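PbSGBP-B lipoprotein (Prevotella bryantii B14, PDB 6D2Y) probably binds polysaccharide at the cell surface, as a multidomain lipoprotein encoded by a polysaccharide utilization locus. Local coordinates at residues P105-D110 / D205-S209; P38-R44 / C65-L71. One frame throughout, in Å; residues are numbered along the deposited sequence.

Contact 1: residues P105-D110 / D205-S209; sequences PSVVTD and DKYGS
An irregular loop, P105-D110, faces a tight hairpin turn, D205-S209, which belongs to the IPT/TIG domain, an immunoglobulin-like beta-sandwich. The loop is extended at V107 and V108 (phi/psi -118/116 and -101/129), and D110 takes left-handed angles of 54/48. The facing backbone is a type I beta turn from D205 to G208 joining strands 200-205 and 208-215: K206 and Y207 hold the corner at -63/-29 and -99/3, and G208 leaves it at 141/178, where a side chain would jam against the preceding carbonyl. D205 N donates to G208 O at 3.2 Å, G208 N returns a weak bond to D205 O at 3.4 Å, and D205 OD1 accepts from Y207 N at 3.1 Å, an Asx turn that pins the corner. The two backbones stay well apart, nearest at V108 and K206 with 9.7 Å between CA atoms, so side chains alone bridge the gap, burying just 178 Å² in all. K206 stretches across with chi1 to chi3 all t and chi4 at -96°, which turns NZ toward the D110 carboxylate. Y207 (chi1 m) brings its hydroxyl to the loop, where OH lies 4.3 Å from P105 CG and 4.2 Å from V108 CG2; this hydroxyl also hydrogen-bonds Y159 OH, and Y159 OH bonds P105 O. N80 OD1 accepts from the backbone N of both T109 and D110. V108 CG2 packs 3.9 Å from K206 NZ, and the ammonium closes a bidentate salt bridge, K206 NZ lying 2.8 Å from both D110 OD1 and D110 OD2.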
ATOM      1  N   PRO A 105     -14.906 -18.738  10.932  1.00 45.58           N
ATOM      2  CA  PRO A 105     -14.905 -20.203  11.039  1.00 49.62           C
ATOM      3  C   PRO A 105     -13.680 -20.813  10.372  1.00 49.73           C
ATOM      4  O   PRO A 105     -13.273 -20.401   9.283  1.00 50.63           O
ATOM      5  CB  PRO A 105     -16.195 -20.609  10.319  1.00 46.63           C
ATOM      6  CG  PRO A 105     -16.446 -19.487   9.348  1.00 50.00           C
ATOM      7  CD  PRO A 105     -15.965 -18.242  10.036  1.00 45.26           C
ATOM      8  N   SER A 106     -13.095 -21.814  11.039  1.00 47.50           N
ATOM      9  CA  SER A 106     -11.921 -22.489  10.490  1.00 58.25           C
ATOM     10  C   SER A 106     -12.310 -23.538   9.454  1.00 54.20           C
ATOM     11  O   SER A 106     -11.622 -23.698   8.442  1.00 55.56           O
ATOM     12  CB  SER A 106     -11.101 -23.130  11.610  1.00 63.50           C
ATOM     13  OG  SER A 106     -10.373 -22.145  12.326  1.00 72.39           O
ATOM     14  N   VAL A 107     -13.394 -24.273   9.692  1.00 50.47           N
ATOM     15  CA  VAL A 107     -13.977 -25.189   8.716  1.00 48.18           C
ATOM     16  C   VAL A 107     -15.386 -24.684   8.420  1.00 46.65           C
ATOM     17  O   VAL A 107     -16.235 -24.609   9.317  1.00 41.63           O
ATOM     18  CB  VAL A 107     -13.973 -26.642   9.216  1.00 57.75           C
ATOM     19  CG1 VAL A 107     -14.503 -26.728  10.633  1.00 66.27           C
ATOM     20  CG2 VAL A 107     -14.795 -27.529   8.272  1.00 60.03           C
ATOM     21  N   VAL A 108     -15.625 -24.278   7.175  1.00 39.58           N
ATOM     22  CA  VAL A 108     -16.890 -23.677   6.770  1.00 43.44           C
ATOM     23  C   VAL A 108     -17.728 -24.726   6.056  1.00 48.68           C
ATOM     24  O   VAL A 108     -17.251 -25.404   5.138  1.00 47.38           O
ATOM     25  CB  VAL A 108     -16.654 -22.438   5.885  1.00 44.36           C
ATOM     26  CG1 VAL A 108     -15.726 -22.752   4.721  1.00 50.51           C
ATOM     27  CG2 VAL A 108     -17.977 -21.880   5.366  1.00 47.19           C
ATOM     28  N   THR A 109     -18.975 -24.878   6.494  1.00 50.95           N
ATOM     29  CA  THR A 109     -19.901 -25.799   5.858  1.00 44.39           C
ATOM     30  C   THR A 109     -21.179 -25.119   5.399  1.00 41.12           C
ATOM     31  O   THR A 109     -22.036 -25.787   4.808  1.00 44.85           O
ATOM     32  CB  THR A 109     -20.249 -26.961   6.802  1.00 49.54           C
ATOM     33  OG1 THR A 109     -20.625 -26.450   8.088  1.00 49.47           O
ATOM     34  CG2 THR A 109     -19.055 -27.893   6.956  1.00 43.21           C
ATOM     35  N   ASP A 110     -21.328 -23.816   5.641  1.00 43.35           N
ATOM     36  CA  ASP A 110     -22.525 -23.063   5.263  1.00 39.05           C
ATOM     37  C   ASP A 110     -23.780 -23.718   5.833  1.00 40.47           C
ATOM     38  O   ASP A 110     -24.771 -23.949   5.137  1.00 44.38           O
ATOM     39  CB  ASP A 110     -22.622 -22.904   3.744  1.00 40.96           C
ATOM     40  CG  ASP A 110     -21.603 -21.922   3.195  1.00 56.44           C
ATOM     41  OD1 ASP A 110     -21.036 -21.135   3.983  1.00 53.69           O
ATOM     42  OD2 ASP A 110     -21.375 -21.934   1.968  1.00 59.12           O
ATOM     43  N   ASP A 205     -11.186 -15.965  -3.125  1.00 61.47           N
ATOM     44  CA  ASP A 205     -11.466 -17.072  -2.219  1.00 60.04           C
ATOM     45  C   ASP A 205     -12.979 -17.275  -2.181  1.00 57.47           C
ATOM     46  O   ASP A 205     -13.699 -16.823  -3.078  1.00 60.76           O
ATOM     47  CB  ASP A 205     -10.844 -16.815  -0.833  1.00 56.48           C
ATOM     48  CG  ASP A 205     -11.410 -15.587  -0.141  1.00 54.59           C
ATOM     49  OD1 ASP A 205     -12.329 -14.943  -0.690  1.00 58.93           O
ATOM     50  OD2 ASP A 205     -10.929 -15.263   0.966  1.00 50.44           O
ATOM     51  N   LYS A 206     -13.465 -17.947  -1.134  1.00 51.89           N
ATOM     52  CA  LYS A 206     -14.887 -18.261  -1.042  1.00 50.71           C
ATOM     53  C   LYS A 206     -15.746 -17.007  -0.961  1.00 54.20           C
ATOM     54  O   LYS A 206     -16.892 -17.012  -1.421  1.00 59.68           O
ATOM     55  CB  LYS A 206     -15.146 -19.154   0.173  1.00 52.70           C
ATOM     56  CG  LYS A 206     -16.518 -19.808   0.190  1.00 54.89           C
ATOM     57  CD  LYS A 206     -16.814 -20.447   1.538  1.00 51.60           C
ATOM     58  CE  LYS A 206     -18.176 -21.115   1.536  1.00 48.53           C
ATOM     59  NZ  LYS A 206     -19.214 -20.215   2.106  1.00 53.71           N
ATOM     60  N   TYR A 207     -15.213 -15.926  -0.401  1.00 48.76           N
ATOM     61  CA  TYR A 207     -16.007 -14.753  -0.070  1.00 53.29           C
ATOM     62  C   TYR A 207     -15.902 -13.632  -1.097  1.00 58.40           C
ATOM     63  O   TYR A 207     -16.492 -12.569  -0.888  1.00 66.84           O
ATOM     64  CB  TYR A 207     -15.609 -14.238   1.317  1.00 46.87           C
ATOM     65  CG  TYR A 207     -15.660 -15.321   2.374  1.00 48.74           C
ATOM     66  CD1 TYR A 207     -16.865 -15.919   2.722  1.00 46.24           C
ATOM     67  CD2 TYR A 207     -14.505 -15.756   3.015  1.00 48.80           C
ATOM     68  CE1 TYR A 207     -16.923 -16.911   3.679  1.00 44.85           C
ATOM     69  CE2 TYR A 207     -14.553 -16.752   3.977  1.00 47.63           C
ATOM     70  CZ  TYR A 207     -15.765 -17.324   4.304  1.00 49.96           C
ATOM     71  OH  TYR A 207     -15.827 -18.313   5.260  1.00 52.50           O
ATOM     72  N   GLY A 208     -15.182 -13.840  -2.197  1.00 54.30           N
ATOM     73  CA  GLY A 208     -15.157 -12.849  -3.257  1.00 60.50           C
ATOM     74  C   GLY A 208     -13.814 -12.640  -3.926  1.00 60.85           C
ATOM     75  O   GLY A 208     -12.811 -13.253  -3.544  1.00 62.94           O
ATOM     76  N   SER A 209     -13.789 -11.769  -4.935  1.00 62.53           N
ATOM     77  CA  SER A 209     -12.587 -11.432  -5.683  1.00 61.94           C
ATOM     78  C   SER A 209     -12.296  -9.947  -5.528  1.00 67.70           C
ATOM     79  O   SER A 209     -13.214  -9.121  -5.546  1.00 68.09           O
ATOM     80  CB  SER A 209     -12.743 -11.771  -7.169  1.00 65.97           C
ATOM     81  OG  SER A 209     -12.525 -13.146  -7.414  1.00 76.62           O
TER

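Contact 2: residues P38-R44 / C65-L71; sequences PTVYYIR and CLVGDNL
P38-R44 runs antiparallel to C65-L71, the 42-44 and 65-69 strand axes meeting at 148° with a closest approach of 4.8 Å. Y42 pairs with V67, I43 with L66 and R44 with C65, their CA atoms 5.3, 4.7 and 5.3 Å apart. R44 N gives to C65 O (3.0 Å) and C65 N to R44 O (2.8 Å); V67 N gives to Y42 O (2.9 Å). V67 O accepts twice, from Y41 N at 2.6 Å and Y42 N at 3.2 Å, because Y41 turns a corner at phi/psi -80/-42. Beyond it the pairing loosens: T39 N reaches D69 O at 3.2 Å, while D69 N to T39 O, 3.3 Å, is weak. T39 O also takes a CA-H...O contact from G68 CA at 3.1 Å; a CB on G68 would clash with T39 O and V40 CA, so glycine fits this position. On the far edge L66 bonds the backbone of L96 and G68 that of H94, while I43 bonds L55. Y41 (chi1 m) lays its ring over G68, with CA 4.2 Å from the centroid, and brings OH within 2.9 Å of D69 OD1. Y42 (chi1 p) covers V67, whose CB stands 3.9 Å from the ring centroid, both CH-pi contacts; the R44 guanidinium lies over V67 CG2, 3.6 Å from NH1. On the opposite face I43 CD1 meets L66 CD1 at 3.9 Å; from before the corner V40 CG2 also reaches L66 CD2, at 4.0 Å. M112 and M114 of the second sheet cover them. Y41 and Y42 opposite the single V67 make a classic beta bulge, here bending the edge strand of a beta-sandwich.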
ATOM      1  N   PRO A  38     -36.804 -29.346  16.540  1.00 66.42           N
ATOM      2  CA  PRO A  38     -36.988 -27.962  16.091  1.00 67.77           C
ATOM      3  C   PRO A  38     -36.902 -27.845  14.576  1.00 66.96           C
ATOM      4  O   PRO A  38     -36.086 -28.502  13.926  1.00 60.85           O
ATOM      5  CB  PRO A  38     -35.842 -27.213  16.776  1.00 70.26           C
ATOM      6  CG  PRO A  38     -34.789 -28.253  16.981  1.00 70.22           C
ATOM      7  CD  PRO A  38     -35.527 -29.537  17.250  1.00 71.07           C
ATOM      8  N   THR A  39     -37.764 -26.998  14.022  1.00 71.85           N
ATOM      9  CA  THR A  39     -37.783 -26.691  12.601  1.00 76.96           C
ATOM     10  C   THR A  39     -37.652 -25.184  12.410  1.00 75.28           C
ATOM     11  O   THR A  39     -37.969 -24.398  13.305  1.00 75.05           O
ATOM     12  CB  THR A  39     -39.074 -27.191  11.936  1.00 82.73           C
ATOM     13  OG1 THR A  39     -40.171 -26.350  12.321  1.00 80.67           O
ATOM     14  CG2 THR A  39     -39.374 -28.623  12.354  1.00 91.73           C
ATOM     15  N   VAL A  40     -37.172 -24.784  11.233  1.00 72.71           N
ATOM     16  CA  VAL A  40     -37.036 -23.374  10.876  1.00 63.83           C
ATOM     17  C   VAL A  40     -37.704 -23.149   9.531  1.00 59.84           C
ATOM     18  O   VAL A  40     -37.279 -23.718   8.519  1.00 60.01           O
ATOM     19  CB  VAL A  40     -35.570 -22.919  10.823  1.00 61.89           C
ATOM     20  CG1 VAL A  40     -35.458 -21.596  10.077  1.00 61.07           C
ATOM     21  CG2 VAL A  40     -35.040 -22.751  12.214  1.00 62.30           C
ATOM     22  N   TYR A  41     -38.734 -22.306   9.516  1.00 55.50           N
ATOM     23  CA  TYR A  41     -39.410 -21.995   8.264  1.00 58.36           C
ATOM     24  C   TYR A  41     -38.627 -20.964   7.461  1.00 59.24           C
ATOM     25  O   TYR A  41     -38.497 -21.094   6.239  1.00 59.94           O
ATOM     26  CB  TYR A  41     -40.832 -21.504   8.546  1.00 64.95           C
ATOM     27  CG  TYR A  41     -41.682 -22.466   9.357  1.00 71.45           C
ATOM     28  CD1 TYR A  41     -42.851 -22.036   9.969  1.00 72.01           C
ATOM     29  CD2 TYR A  41     -41.325 -23.806   9.498  1.00 74.94           C
ATOM     30  CE1 TYR A  41     -43.632 -22.904  10.707  1.00 77.28           C
ATOM     31  CE2 TYR A  41     -42.101 -24.680  10.235  1.00 74.91           C
ATOM     32  CZ  TYR A  41     -43.253 -24.223  10.835  1.00 78.31           C
ATOM     33  OH  TYR A  41     -44.031 -25.090  11.567  1.00 82.44           O
ATOM     34  N   TYR A  42     -38.092 -19.946   8.130  1.00 59.43           N
ATOM     35  CA  TYR A  42     -37.224 -18.963   7.494  1.00 52.80           C
ATOM     36  C   TYR A  42     -36.532 -18.158   8.585  1.00 51.23           C
ATOM     37  O   TYR A  42     -36.835 -18.295   9.774  1.00 53.65           O
ATOM     38  CB  TYR A  42     -37.998 -18.048   6.537  1.00 49.56           C
ATOM     39  CG  TYR A  42     -39.122 -17.254   7.167  1.00 54.58           C
ATOM     40  CD1 TYR A  42     -38.883 -16.017   7.753  1.00 55.61           C
ATOM     41  CD2 TYR A  42     -40.426 -17.732   7.155  1.00 61.78           C
ATOM     42  CE1 TYR A  42     -39.911 -15.286   8.323  1.00 59.28           C
ATOM     43  CE2 TYR A  42     -41.459 -17.007   7.723  1.00 62.23           C
ATOM     44  CZ  TYR A  42     -41.196 -15.786   8.305  1.00 62.34           C
ATOM     45  OH  TYR A  42     -42.221 -15.061   8.870  1.00 70.59           O
ATOM     46  N   ILE A  43     -35.588 -17.320   8.163  1.00 55.36           N
ATOM     47  CA  ILE A  43     -34.833 -16.449   9.055  1.00 57.24           C
ATOM     48  C   ILE A  43     -35.030 -15.011   8.599  1.00 58.13           C
ATOM     49  O   ILE A  43     -34.832 -14.696   7.420  1.00 53.32           O
ATOM     50  CB  ILE A  43     -33.336 -16.810   9.075  1.00 56.40           C
ATOM     51  CG1 ILE A  43     -33.150 -18.296   9.383  1.00 52.62           C
ATOM     52  CG2 ILE A  43     -32.590 -15.934  10.077  1.00 61.44           C
ATOM     53  CD1 ILE A  43     -31.797 -18.627   9.957  1.00 44.20           C
ATOM     54  N   ARG A  44     -35.413 -14.146   9.529  1.00 63.42           N
ATOM     55  CA  ARG A  44     -35.670 -12.740   9.266  1.00 69.42           C
ATOM     56  C   ARG A  44     -34.778 -11.870  10.143  1.00 70.43           C
ATOM     57  O   ARG A  44     -34.273 -12.326  11.177  1.00 70.27           O
ATOM     58  CB  ARG A  44     -37.147 -12.402   9.518  1.00 69.06           C
ATOM     59  CG  ARG A  44     -37.482 -12.102  10.970  1.00 70.04           C
ATOM     60  CD  ARG A  44     -38.984 -12.017  11.194  1.00 71.89           C
ATOM     61  NE  ARG A  44     -39.318 -11.949  12.614  1.00 73.42           N
ATOM     62  CZ  ARG A  44     -40.439 -12.429  13.144  1.00 74.02           C
ATOM     63  NH1 ARG A  44     -41.342 -13.015  12.370  1.00 74.15           N
ATOM     64  NH2 ARG A  44     -40.658 -12.323  14.449  1.00 70.05           N
ATOM     65  N   CYS A  65     -33.280 -13.534  13.545  1.00 51.15           N
ATOM     66  CA  CYS A  65     -34.423 -14.119  14.238  1.00 56.34           C
ATOM     67  C   CYS A  65     -34.919 -15.326  13.461  1.00 58.16           C
ATOM     68  O   CYS A  65     -35.301 -15.203  12.292  1.00 61.79           O
ATOM     69  CB  CYS A  65     -35.551 -13.100  14.413  1.00 66.35           C
ATOM     70  SG  CYS A  65     -37.017 -13.789  15.210  1.00 66.42           S
ATOM     71  N   LEU A  66     -34.920 -16.486  14.113  1.00 51.43           N
ATOM     72  CA  LEU A  66     -35.416 -17.711  13.504  1.00 52.34           C
ATOM     73  C   LEU A  66     -36.933 -17.763  13.595  1.00 58.74           C
ATOM     74  O   LEU A  66     -37.526 -17.347  14.594  1.00 64.48           O
ATOM     75  CB  LEU A  66     -34.811 -18.934  14.195  1.00 52.12           C
ATOM     76  CG  LEU A  66     -33.410 -19.424  13.808  1.00 51.57           C
ATOM     77  CD1 LEU A  66     -32.380 -18.310  13.774  1.00 51.37           C
ATOM     78  CD2 LEU A  66     -32.964 -20.500  14.776  1.00 49.90           C
ATOM     79  N   VAL A  67     -37.566 -18.277  12.544  1.00 56.25           N
ATOM     80  CA  VAL A  67     -39.018 -18.404  12.492  1.00 62.77           C
ATOM     81  C   VAL A  67     -39.326 -19.869  12.204  1.00 65.38           C
ATOM     82  O   VAL A  67     -39.260 -20.314  11.053  1.00 64.38           O
ATOM     83  CB  VAL A  67     -39.654 -17.477  11.451  1.00 61.35           C
ATOM     84  CG1 VAL A  67     -41.134 -17.789  11.292  1.00 69.84           C
ATOM     85  CG2 VAL A  67     -39.462 -16.025  11.863  1.00 57.60           C
ATOM     86  N   GLY A  68     -39.646 -20.620  13.251  1.00 71.37           N
ATOM     87  CA  GLY A  68     -39.972 -22.027  13.141  1.00 73.93           C
ATOM     88  C   GLY A  68     -40.858 -22.449  14.293  1.00 78.14           C
ATOM     89  O   GLY A  68     -41.475 -21.591  14.926  1.00 79.77           O
ATOM     90  N   ASP A  69     -40.961 -23.749  14.564  1.00 82.27           N
ATOM     91  CA  ASP A  69     -41.742 -24.248  15.690  1.00 88.79           C
ATOM     92  C   ASP A  69     -40.884 -25.170  16.548  1.00 80.84           C
ATOM     93  O   ASP A  69     -39.864 -25.702  16.099  1.00 76.47           O
ATOM     94  CB  ASP A  69     -43.019 -25.000  15.245  1.00102.08           C
ATOM     95  CG  ASP A  69     -43.989 -24.127  14.444  1.00114.21           C
ATOM     96  OD1 ASP A  69     -45.124 -24.587  14.203  1.00118.27           O
ATOM     97  OD2 ASP A  69     -43.639 -23.000  14.040  1.00116.87           O
ATOM     98  N   ASN A  70     -41.321 -25.355  17.799  1.00 77.82           N
ATOM     99  CA  ASN A  70     -40.584 -26.129  18.805  1.00 72.55           C
ATOM    100  C   ASN A  70     -39.149 -25.636  18.942  1.00 67.17           C
ATOM    101  O   ASN A  70     -38.217 -26.415  19.150  1.00 68.87           O
ATOM    102  CB  ASN A  70     -40.616 -27.627  18.496  1.00 72.64           C
ATOM    103  CG  ASN A  70     -42.014 -28.197  18.533  1.00 80.56           C
ATOM    104  OD1 ASN A  70     -42.918 -27.612  19.125  1.00 91.27           O
ATOM    105  ND2 ASN A  70     -42.199 -29.357  17.912  1.00 83.24           N
ATOM    106  N   LEU A  71     -38.977 -24.316  18.851  1.00 66.52           N
ATOM    107  CA  LEU A  71     -37.644 -23.731  18.895  1.00 63.13           C
ATOM    108  C   LEU A  71     -37.022 -23.793  20.283  1.00 66.34           C
ATOM    109  O   LEU A  71     -35.808 -23.606  20.413  1.00 74.99           O
ATOM    110  CB  LEU A  71     -37.695 -22.282  18.403  1.00 60.00           C
ATOM    111  CG  LEU A  71     -37.949 -22.103  16.905  1.00 59.52           C
ATOM    112  CD1 LEU A  71     -37.694 -20.665  16.483  1.00 58.45           C
ATOM    113  CD2 LEU A  71     -37.091 -23.062  16.095  1.00 56.04           C
TER

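In the fold
Contact 2 comes first along the chain and closes before contact 1 opens; their centres are 24 Å apart and their nearest atoms about 10 Å, without touching. Contact 2 lies within the N-terminal beta-sandwich, joining edge strand 39-45 to the central strand 63-69 of its three-stranded sheet. The same sandwich supplies the loop of contact 1, which runs from strand 95-99 of that sheet to strand 111-116 of the facing one. Contact 1 carries this loop to the 200-205/208-215 hairpin of the following IPT/TIG domain, so it is an interdomain contact bridging 95 residues. Both lie far from the magnesium site in the C-terminal domain, which belongs to a family named for xyloglucan binding and probably binds glycan.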